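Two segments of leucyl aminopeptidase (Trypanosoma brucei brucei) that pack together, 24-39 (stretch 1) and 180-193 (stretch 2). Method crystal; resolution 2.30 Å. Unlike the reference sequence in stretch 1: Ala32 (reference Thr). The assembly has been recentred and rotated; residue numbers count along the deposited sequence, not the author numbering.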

ATOM      1  N   THR G  24     -34.165  -2.683 -31.804  1.00 26.98           N
ATOM      2  CA  THR G  24     -32.835  -2.950 -32.334  1.00 27.19           C
ATOM      3  C   THR G  24     -32.586  -2.290 -33.685  1.00 28.23           C
ATOM      4  O   THR G  24     -33.483  -1.987 -34.405  1.00 29.30           O
ATOM      5  CB  THR G  24     -32.548  -4.440 -32.505  1.00 27.14           C
ATOM      6  OG1 THR G  24     -31.192  -4.629 -32.981  1.00 26.25           O
ATOM      7  CG2 THR G  24     -33.521  -5.078 -33.499  1.00 27.73           C
ATOM      8  N   ASN G  25     -31.329  -2.071 -33.977  1.00 28.94           N
ATOM      9  CA  ASN G  25     -30.889  -1.516 -35.258  1.00 29.51           C
ATOM     10  C   ASN G  25     -30.529  -2.620 -36.258  1.00 31.16           C
ATOM     11  O   ASN G  25     -30.071  -2.341 -37.362  1.00 29.88           O
ATOM     12  CB  ASN G  25     -29.611  -0.668 -35.052  1.00 29.48           C
ATOM     13  CG  ASN G  25     -28.455  -1.527 -34.537  1.00 28.09           C
ATOM     14  OD1 ASN G  25     -28.653  -2.288 -33.609  1.00 27.90           O
ATOM     15  ND2 ASN G  25     -27.296  -1.443 -35.148  1.00 28.99           N
ATOM     16  N   VAL G  26     -30.659  -3.869 -35.844  1.00 31.81           N
ATOM     17  CA  VAL G  26     -30.227  -5.006 -36.679  1.00 31.57           C
ATOM     18  C   VAL G  26     -31.426  -5.714 -37.288  1.00 31.65           C
ATOM     19  O   VAL G  26     -32.419  -5.986 -36.618  1.00 32.95           O
ATOM     20  CB  VAL G  26     -29.400  -6.033 -35.866  1.00 31.47           C
ATOM     21  CG1 VAL G  26     -28.773  -7.098 -36.767  1.00 31.29           C
ATOM     22  CG2 VAL G  26     -28.292  -5.335 -35.088  1.00 31.64           C
ATOM     23  N   CYS G  27     -31.301  -6.041 -38.557  1.00 31.57           N
ATOM     24  CA  CYS G  27     -32.255  -6.953 -39.216  1.00 32.63           C
ATOM     25  C   CYS G  27     -31.488  -8.054 -39.943  1.00 32.90           C
ATOM     26  O   CYS G  27     -30.282  -8.014 -40.082  1.00 31.66           O
ATOM     27  CB  CYS G  27     -33.188  -6.228 -40.181  1.00 33.09           C
ATOM     28  SG  CYS G  27     -32.302  -5.340 -41.470  1.00 34.91           S
ATOM     29  N   PHE G  28     -32.217  -9.092 -40.322  1.00 34.22           N
ATOM     30  CA  PHE G  28     -31.615 -10.320 -40.837  1.00 32.44           C
ATOM     31  C   PHE G  28     -32.325 -10.762 -42.105  1.00 34.59           C
ATOM     32  O   PHE G  28     -33.546 -10.755 -42.197  1.00 32.60           O
ATOM     33  CB  PHE G  28     -31.674 -11.444 -39.797  1.00 32.11           C
ATOM     34  CG  PHE G  28     -31.046 -11.064 -38.493  1.00 32.94           C
ATOM     35  CD1 PHE G  28     -31.790 -10.410 -37.514  1.00 32.52           C
ATOM     36  CD2 PHE G  28     -29.684 -11.285 -38.273  1.00 31.96           C
ATOM     37  CE1 PHE G  28     -31.208 -10.018 -36.312  1.00 32.58           C
ATOM     38  CE2 PHE G  28     -29.111 -10.917 -37.075  1.00 33.92           C
ATOM     39  CZ  PHE G  28     -29.875 -10.271 -36.085  1.00 32.74           C
ATOM     40  N   THR G  29     -31.521 -11.218 -43.048  1.00 34.72           N
ATOM     41  CA  THR G  29     -32.040 -11.802 -44.260  1.00 34.57           C
ATOM     42  C   THR G  29     -31.045 -12.805 -44.786  1.00 35.05           C
ATOM     43  O   THR G  29     -30.113 -13.218 -44.074  1.00 33.02           O
ATOM     44  CB  THR G  29     -32.394 -10.708 -45.296  1.00 36.38           C
ATOM     45  OG1 THR G  29     -33.078 -11.299 -46.418  1.00 37.84           O
ATOM     46  CG2 THR G  29     -31.162  -9.947 -45.787  1.00 36.50           C
ATOM     47  N   ASP G  30     -31.241 -13.213 -46.030  1.00 33.56           N
ATOM     48  CA  ASP G  30     -30.296 -14.163 -46.686  1.00 32.75           C
ATOM     49  C   ASP G  30     -30.043 -13.734 -48.132  1.00 31.66           C
ATOM     50  O   ASP G  30     -30.747 -12.881 -48.654  1.00 31.04           O
ATOM     51  CB  ASP G  30     -30.837 -15.591 -46.639  1.00 35.44           C
ATOM     52  CG  ASP G  30     -32.147 -15.743 -47.413  1.00 35.28           C
ATOM     53  OD1 ASP G  30     -32.066 -15.956 -48.654  1.00 36.18           O
ATOM     54  OD2 ASP G  30     -33.214 -15.644 -46.773  1.00 35.38           O
ATOM     55  N   VAL G  31     -29.016 -14.298 -48.731  1.00 31.01           N
ATOM     56  CA  VAL G  31     -28.470 -13.798 -50.011  1.00 33.33           C
ATOM     57  C   VAL G  31     -29.501 -13.791 -51.142  1.00 35.41           C
ATOM     58  O   VAL G  31     -29.673 -12.788 -51.857  1.00 37.23           O
ATOM     59  CB  VAL G  31     -27.264 -14.622 -50.480  1.00 34.73           C
ATOM     60  CG1 VAL G  31     -26.912 -14.282 -51.929  1.00 37.06           C
ATOM     61  CG2 VAL G  31     -26.056 -14.365 -49.596  1.00 35.36           C
ATOM     62  N   ALA G  32     -30.227 -14.888 -51.256  1.00 36.00           N
ATOM     63  CA  ALA G  32     -31.281 -15.004 -52.292  1.00 36.38           C
ATOM     64  C   ALA G  32     -32.397 -13.998 -52.034  1.00 38.11           C
ATOM     65  O   ALA G  32     -32.862 -13.310 -52.949  1.00 39.79           O
ATOM     66  CB  ALA G  32     -31.847 -16.426 -52.357  1.00 37.47           C
ATOM     67  N   ALA G  33     -32.851 -13.895 -50.795  1.00 38.50           N
ATOM     68  CA  ALA G  33     -33.943 -12.936 -50.486  1.00 37.19           C
ATOM     69  C   ALA G  33     -33.487 -11.508 -50.776  1.00 40.51           C
ATOM     70  O   ALA G  33     -34.262 -10.638 -51.211  1.00 43.33           O
ATOM     71  CB  ALA G  33     -34.408 -13.077 -49.047  1.00 37.54           C
ATOM     72  N   TYR G  34     -32.214 -11.270 -50.488  1.00 40.11           N
ATOM     73  CA  TYR G  34     -31.585  -9.939 -50.688  1.00 39.22           C
ATOM     74  C   TYR G  34     -31.517  -9.574 -52.195  1.00 40.15           C
ATOM     75  O   TYR G  34     -31.901  -8.459 -52.589  1.00 38.75           O
ATOM     76  CB  TYR G  34     -30.173  -9.960 -50.088  1.00 37.98           C
ATOM     77  CG  TYR G  34     -29.359  -8.701 -50.261  1.00 36.31           C
ATOM     78  CD1 TYR G  34     -28.606  -8.487 -51.406  1.00 35.98           C
ATOM     79  CD2 TYR G  34     -29.297  -7.763 -49.261  1.00 37.17           C
ATOM     80  CE1 TYR G  34     -27.842  -7.341 -51.567  1.00 35.62           C
ATOM     81  CE2 TYR G  34     -28.526  -6.604 -49.405  1.00 37.48           C
ATOM     82  CZ  TYR G  34     -27.794  -6.410 -50.555  1.00 36.34           C
ATOM     83  OH  TYR G  34     -27.007  -5.291 -50.715  1.00 35.64           O
ATOM     84  N   GLU G  35     -30.999 -10.509 -52.999  1.00 40.37           N
ATOM     85  CA  GLU G  35     -31.019 -10.410 -54.514  1.00 43.05           C
ATOM     86  C   GLU G  35     -32.433 -10.108 -55.036  1.00 43.44           C
ATOM     87  O   GLU G  35     -32.649  -9.200 -55.839  1.00 44.43           O
ATOM     88  CB  GLU G  35     -30.523 -11.705 -55.191  1.00 40.13           C
ATOM     89  N   SER G  36     -33.395 -10.812 -54.472  1.00 45.55           N
ATOM     90  CA  SER G  36     -34.806 -10.622 -54.824  1.00 47.20           C
ATOM     91  C   SER G  36     -35.358  -9.250 -54.437  1.00 46.48           C
ATOM     92  O   SER G  36     -36.098  -8.624 -55.190  1.00 47.07           O
ATOM     93  CB  SER G  36     -35.653 -11.727 -54.187  1.00 50.10           C
ATOM     94  OG  SER G  36     -37.047 -11.432 -54.281  1.00 53.48           O
ATOM     95  N   ASN G  37     -35.050  -8.793 -53.240  1.00 46.13           N
ATOM     96  CA  ASN G  37     -35.650  -7.508 -52.734  1.00 45.85           C
ATOM     97  C   ASN G  37     -34.926  -6.252 -53.167  1.00 45.56           C
ATOM     98  O   ASN G  37     -35.490  -5.174 -53.201  1.00 48.09           O
ATOM     99  CB  ASN G  37     -35.830  -7.555 -51.214  1.00 47.32           C
ATOM    100  CG  ASN G  37     -36.855  -8.597 -50.811  1.00 51.24           C
ATOM    101  OD1 ASN G  37     -37.933  -8.687 -51.422  1.00 58.86           O
ATOM    102  ND2 ASN G  37     -36.533  -9.421 -49.802  1.00 50.83           N
ATOM    103  N   GLN G  38     -33.643  -6.382 -53.399  1.00 45.53           N
ATOM    104  CA  GLN G  38     -32.779  -5.195 -53.647  1.00 46.06           C
ATOM    105  C   GLN G  38     -32.155  -5.192 -55.031  1.00 46.16           C
ATOM    106  O   GLN G  38     -31.524  -4.215 -55.411  1.00 46.41           O
ATOM    107  CB  GLN G  38     -31.665  -5.086 -52.563  1.00 44.95           C
ATOM    108  CG  GLN G  38     -32.229  -4.726 -51.186  1.00 43.97           C
ATOM    109  CD  GLN G  38     -31.170  -4.455 -50.102  1.00 46.50           C
ATOM    110  OE1 GLN G  38     -31.413  -4.743 -48.938  1.00 45.72           O
ATOM    111  NE2 GLN G  38     -30.024  -3.867 -50.471  1.00 45.73           N
ATOM    112  N   LYS G  39     -32.248  -6.333 -55.699  1.00 46.87           N
ATOM    113  CA  LYS G  39     -31.924  -6.438 -57.136  1.00 49.28           C
ATOM    114  C   LYS G  39     -30.498  -5.898 -57.405  1.00 52.31           C
ATOM    115  O   LYS G  39     -30.256  -5.172 -58.362  1.00 51.02           O
ATOM    116  CB  LYS G  39     -32.963  -5.701 -58.004  1.00 46.05           C
ATOM    117  N   LYS G 180     -25.146   7.892 -33.410  1.00 41.58           N
ATOM    118  CA  LYS G 180     -23.985   7.339 -34.147  1.00 40.78           C
ATOM    119  C   LYS G 180     -24.112   5.888 -34.602  1.00 39.33           C
ATOM    120  O   LYS G 180     -23.184   5.317 -35.178  1.00 37.85           O
ATOM    121  CB  LYS G 180     -22.742   7.471 -33.274  1.00 42.26           C
ATOM    122  CG  LYS G 180     -22.606   8.890 -32.717  1.00 42.80           C
ATOM    123  CD  LYS G 180     -21.207   9.182 -32.232  1.00 41.19           C
ATOM    124  CE  LYS G 180     -21.153  10.529 -31.544  1.00 38.46           C
ATOM    125  NZ  LYS G 180     -21.476  11.650 -32.445  1.00 37.24           N
ATOM    126  N   VAL G 181     -25.247   5.291 -34.312  1.00 37.86           N
ATOM    127  CA  VAL G 181     -25.468   3.876 -34.620  1.00 37.57           C
ATOM    128  C   VAL G 181     -25.969   3.732 -36.061  1.00 37.54           C
ATOM    129  O   VAL G 181     -26.827   4.469 -36.494  1.00 38.99           O
ATOM    130  CB  VAL G 181     -26.483   3.242 -33.671  1.00 37.38           C
ATOM    131  CG1 VAL G 181     -26.884   1.840 -34.116  1.00 37.94           C
ATOM    132  CG2 VAL G 181     -25.898   3.169 -32.269  1.00 39.95           C
ATOM    133  N   SER G 182     -25.402   2.776 -36.782  1.00 36.51           N
ATOM    134  CA  SER G 182     -25.857   2.422 -38.127  1.00 34.88           C
ATOM    135  C   SER G 182     -26.888   1.309 -38.069  1.00 35.39           C
ATOM    136  O   SER G 182     -26.753   0.371 -37.292  1.00 37.00           O
ATOM    137  CB  SER G 182     -24.682   1.953 -38.978  1.00 35.05           C
ATOM    138  OG  SER G 182     -23.681   2.948 -39.066  1.00 36.00           O
ATOM    139  N   ARG G 183     -27.905   1.373 -38.923  1.00 35.30           N
ATOM    140  CA  ARG G 183     -28.798   0.201 -39.138  1.00 33.43           C
ATOM    141  C   ARG G 183     -27.912  -0.896 -39.802  1.00 33.34           C
ATOM    142  O   ARG G 183     -27.098  -0.604 -40.666  1.00 31.51           O
ATOM    143  CB  ARG G 183     -30.065   0.541 -39.950  1.00 33.04           C
ATOM    144  N   LEU G 184     -28.016  -2.131 -39.324  1.00 32.20           N
ATOM    145  CA  LEU G 184     -27.220  -3.238 -39.859  1.00 32.05           C
ATOM    146  C   LEU G 184     -28.110  -4.318 -40.424  1.00 33.29           C
ATOM    147  O   LEU G 184     -28.997  -4.838 -39.750  1.00 33.40           O
ATOM    148  CB  LEU G 184     -26.336  -3.873 -38.781  1.00 32.80           C
ATOM    149  CG  LEU G 184     -25.396  -2.928 -38.040  1.00 33.24           C
ATOM    150  CD1 LEU G 184     -24.641  -3.683 -36.962  1.00 33.46           C
ATOM    151  CD2 LEU G 184     -24.398  -2.263 -38.991  1.00 33.62           C
ATOM    152  N   GLN G 185     -27.863  -4.656 -41.674  1.00 34.20           N
ATOM    153  CA  GLN G 185     -28.596  -5.759 -42.316  1.00 34.15           C
ATOM    154  C   GLN G 185     -27.658  -6.946 -42.483  1.00 31.02           C
ATOM    155  O   GLN G 185     -26.783  -6.941 -43.331  1.00 29.65           O
ATOM    156  CB  GLN G 185     -29.197  -5.360 -43.674  1.00 35.58           C
ATOM    157  CG  GLN G 185     -30.013  -6.496 -44.305  1.00 37.47           C
ATOM    158  CD  GLN G 185     -30.818  -6.079 -45.527  1.00 38.65           C
ATOM    159  OE1 GLN G 185     -31.957  -6.520 -45.690  1.00 40.86           O
ATOM    160  NE2 GLN G 185     -30.216  -5.290 -46.408  1.00 38.88           N
ATOM    161  N   VAL G 186     -27.885  -7.953 -41.657  1.00 29.29           N
ATOM    162  CA  VAL G 186     -27.095  -9.168 -41.699  1.00 29.10           C
ATOM    163  C   VAL G 186     -27.663 -10.096 -42.789  1.00 30.35           C
ATOM    164  O   VAL G 186     -28.839 -10.455 -42.784  1.00 30.12           O
ATOM    165  CB  VAL G 186     -27.115  -9.904 -40.357  1.00 28.84           C
ATOM    166  CG1 VAL G 186     -26.396 -11.245 -40.442  1.00 29.04           C
ATOM    167  CG2 VAL G 186     -26.465  -9.033 -39.298  1.00 28.85           C
ATOM    168  N   VAL G 187     -26.791 -10.477 -43.706  1.00 30.25           N
ATOM    169  CA  VAL G 187     -27.153 -11.302 -44.859  1.00 28.76           C
ATOM    170  C   VAL G 187     -26.485 -12.652 -44.760  1.00 27.96           C
ATOM    171  O   VAL G 187     -25.314 -12.801 -45.072  1.00 26.38           O
ATOM    172  CB  VAL G 187     -26.758 -10.637 -46.179  1.00 29.67           C
ATOM    173  CG1 VAL G 187     -27.348 -11.419 -47.354  1.00 31.01           C
ATOM    174  CG2 VAL G 187     -27.262  -9.196 -46.229  1.00 29.80           C
ATOM    175  N   PHE G 188     -27.248 -13.626 -44.298  1.00 28.98           N
ATOM    176  CA  PHE G 188     -26.738 -15.030 -44.198  1.00 31.00           C
ATOM    177  C   PHE G 188     -26.678 -15.669 -45.578  1.00 32.09           C
ATOM    178  O   PHE G 188     -27.384 -15.223 -46.484  1.00 35.06           O
ATOM    179  CB  PHE G 188     -27.620 -15.891 -43.313  1.00 31.12           C
ATOM    180  CG  PHE G 188     -27.612 -15.479 -41.859  1.00 32.55           C
ATOM    181  CD1 PHE G 188     -26.478 -15.655 -41.075  1.00 33.64           C
ATOM    182  CD2 PHE G 188     -28.748 -14.901 -41.275  1.00 32.98           C
ATOM    183  CE1 PHE G 188     -26.467 -15.281 -39.732  1.00 33.42           C
ATOM    184  CE2 PHE G 188     -28.737 -14.501 -39.937  1.00 32.95           C
ATOM    185  CZ  PHE G 188     -27.601 -14.699 -39.172  1.00 33.40           C
ATOM    186  N   PRO G 189     -25.854 -16.693 -45.759  1.00 32.71           N
ATOM    187  CA  PRO G 189     -25.862 -17.416 -47.047  1.00 36.87           C
ATOM    188  C   PRO G 189     -27.211 -18.084 -47.395  1.00 41.37           C
ATOM    189  O   PRO G 189     -27.664 -18.013 -48.522  1.00 44.40           O
ATOM    190  CB  PRO G 189     -24.799 -18.507 -46.851  1.00 35.15           C
ATOM    191  CG  PRO G 189     -23.949 -17.993 -45.729  1.00 35.18           C
ATOM    192  CD  PRO G 189     -24.898 -17.277 -44.818  1.00 33.14           C
ATOM    193  N   GLU G 190     -27.817 -18.713 -46.401  1.00 44.97           N
ATOM    194  CA  GLU G 190     -29.075 -19.436 -46.556  1.00 46.62           C
ATOM    195  C   GLU G 190     -30.132 -18.813 -45.683  1.00 48.63           C
ATOM    196  O   GLU G 190     -29.805 -18.146 -44.694  1.00 48.68           O
ATOM    197  CB  GLU G 190     -28.905 -20.888 -46.110  1.00 50.53           C
ATOM    198  CG  GLU G 190     -27.811 -21.700 -46.812  1.00 54.84           C
ATOM    199  CD  GLU G 190     -28.092 -21.851 -48.309  1.00 61.34           C
ATOM    200  OE1 GLU G 190     -29.218 -21.580 -48.776  1.00 70.90           O
ATOM    201  OE2 GLU G 190     -27.213 -22.282 -49.048  1.00 62.57           O
ATOM    202  N   PRO G 191     -31.426 -19.074 -45.988  1.00 45.58           N
ATOM    203  CA  PRO G 191     -32.470 -18.618 -45.060  1.00 41.89           C
ATOM    204  C   PRO G 191     -32.182 -19.148 -43.648  1.00 39.04           C
ATOM    205  O   PRO G 191     -31.857 -20.310 -43.493  1.00 38.89           O
ATOM    206  CB  PRO G 191     -33.732 -19.242 -45.630  1.00 41.09           C
ATOM    207  CG  PRO G 191     -33.457 -19.399 -47.083  1.00 41.91           C
ATOM    208  CD  PRO G 191     -31.995 -19.720 -47.177  1.00 43.21           C
ATOM    209  N   PRO G 192     -32.217 -18.286 -42.639  1.00 37.40           N
ATOM    210  CA  PRO G 192     -31.752 -18.725 -41.356  1.00 37.78           C
ATOM    211  C   PRO G 192     -32.669 -19.786 -40.755  1.00 38.52           C
ATOM    212  O   PRO G 192     -33.898 -19.646 -40.781  1.00 36.90           O
ATOM    213  CB  PRO G 192     -31.770 -17.429 -40.515  1.00 37.40           C
ATOM    214  CG  PRO G 192     -32.760 -16.564 -41.189  1.00 38.00           C
ATOM    215  CD  PRO G 192     -32.597 -16.870 -42.638  1.00 37.43           C
ATOM    216  N   ALA G 193     -32.051 -20.761 -40.115  1.00 37.39           N
ATOM    217  CA  ALA G 193     -32.800 -21.794 -39.370  1.00 38.27           C
ATOM    218  C   ALA G 193     -33.742 -21.220 -38.311  1.00 40.10           C
ATOM    219  O   ALA G 193     -34.798 -21.780 -38.007  1.00 45.01           O
ATOM    220  CB  ALA G 193     -31.850 -22.782 -38.719  1.00 37.87           C
TER
HETATM  221  O   HOH W   1     -33.028  -7.053 -48.231  1.00 57.34           O

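Two strands, 26-30 and 183-188, lie side by side and parallel, and a short helix, 31-38, folds back over one face of the pair. Contact between the stretches buries 905 Å².

The backbone ladder comes first. Asn25 uses its O; Cys27 and Thr29 use both N and O. Asn25 O accepts from Leu184 N at 2.8 Å, and Cys27 N donates to Leu184 O at 2.9 Å. Cys27 O then accepts from Val186 N at 2.9 Å, and Thr29 N donates to Val186 O at 2.8 Å. Thr29 O takes Phe188 N at 2.9 Å. The ladder ends in a weak bond, Val31 N to Phe188 O at 2.9 Å, where the chain turns into the helix and the angle falls to 129°.

Asn25 extends the ladder with its side chain. CB points toward the other stretch, and in the p rotamer (chi1 63°) Asn25 ND2 donates to Ser182 O at 2.9 Å, almost in line. OD1 is satisfied elsewhere in the structure.

Side chains alternate between the two faces. Val26, Phe28, Leu184, Val186 and Phe188 share one face and are all buried. Val26 and Val186, both t, meet at Val26 CG1 and Val186 CG2, 3.9 Å apart. Phe28 is m with chi2 at 87°, which brings Phe28 CD2 to 3.6 Å from Val186 CB and 3.7 Å from Phe188 CE2. Phe188 is also m. The two rings meet obliquely, and apolar side chains suit this buried face.

Asp30 is on the same face but serves the helix. Its p rotamer lets Asp30 OD1 accept from Ala33 N at 3.1 Å, capping the first turn. A short acid suits this place, since it reaches a free backbone NH at the helix start. The carboxylate is buried, and Asp30 OD2 lies 3.5 Å from Pro191 CA, where stretch 2 has left the strand and passes over it.

The other face carries Cys27, Thr29, Gln185 and Val187, and the helix packs here. Val187, t and buried, packs against Thr29 and the helix: Val187 CG1 is 3.9 Å from Val31 CG2, and Val187 CG2 is 3.9 Å from Tyr34 CD2. Val187 CG2 also lies 4.0 Å from Thr29 CG2. The branched side chain reaches Thr29, Val31 and Tyr34 at once. Tyr34 is t, and its OH is hydrogen-bonded elsewhere in the structure.

Gln185 makes the long reach. Its chi1 and chi2 are both t, so the chain is extended and its amide arrives near the end of the helix. Gln185 NE2 donates to Gln38 OE1 at 2.9 Å, and also lies at the edge of the Tyr34 ring, 3.7 Å from Tyr34 CE2. Gln38, m then t, extends to meet it. Water 1 closes the pair, its O donating to Gln38 OE1 at 2.9 Å and to Gln185 OE1 at 2.8 Å. Two amides and a water thus tie the helix to the strand at this partly exposed site.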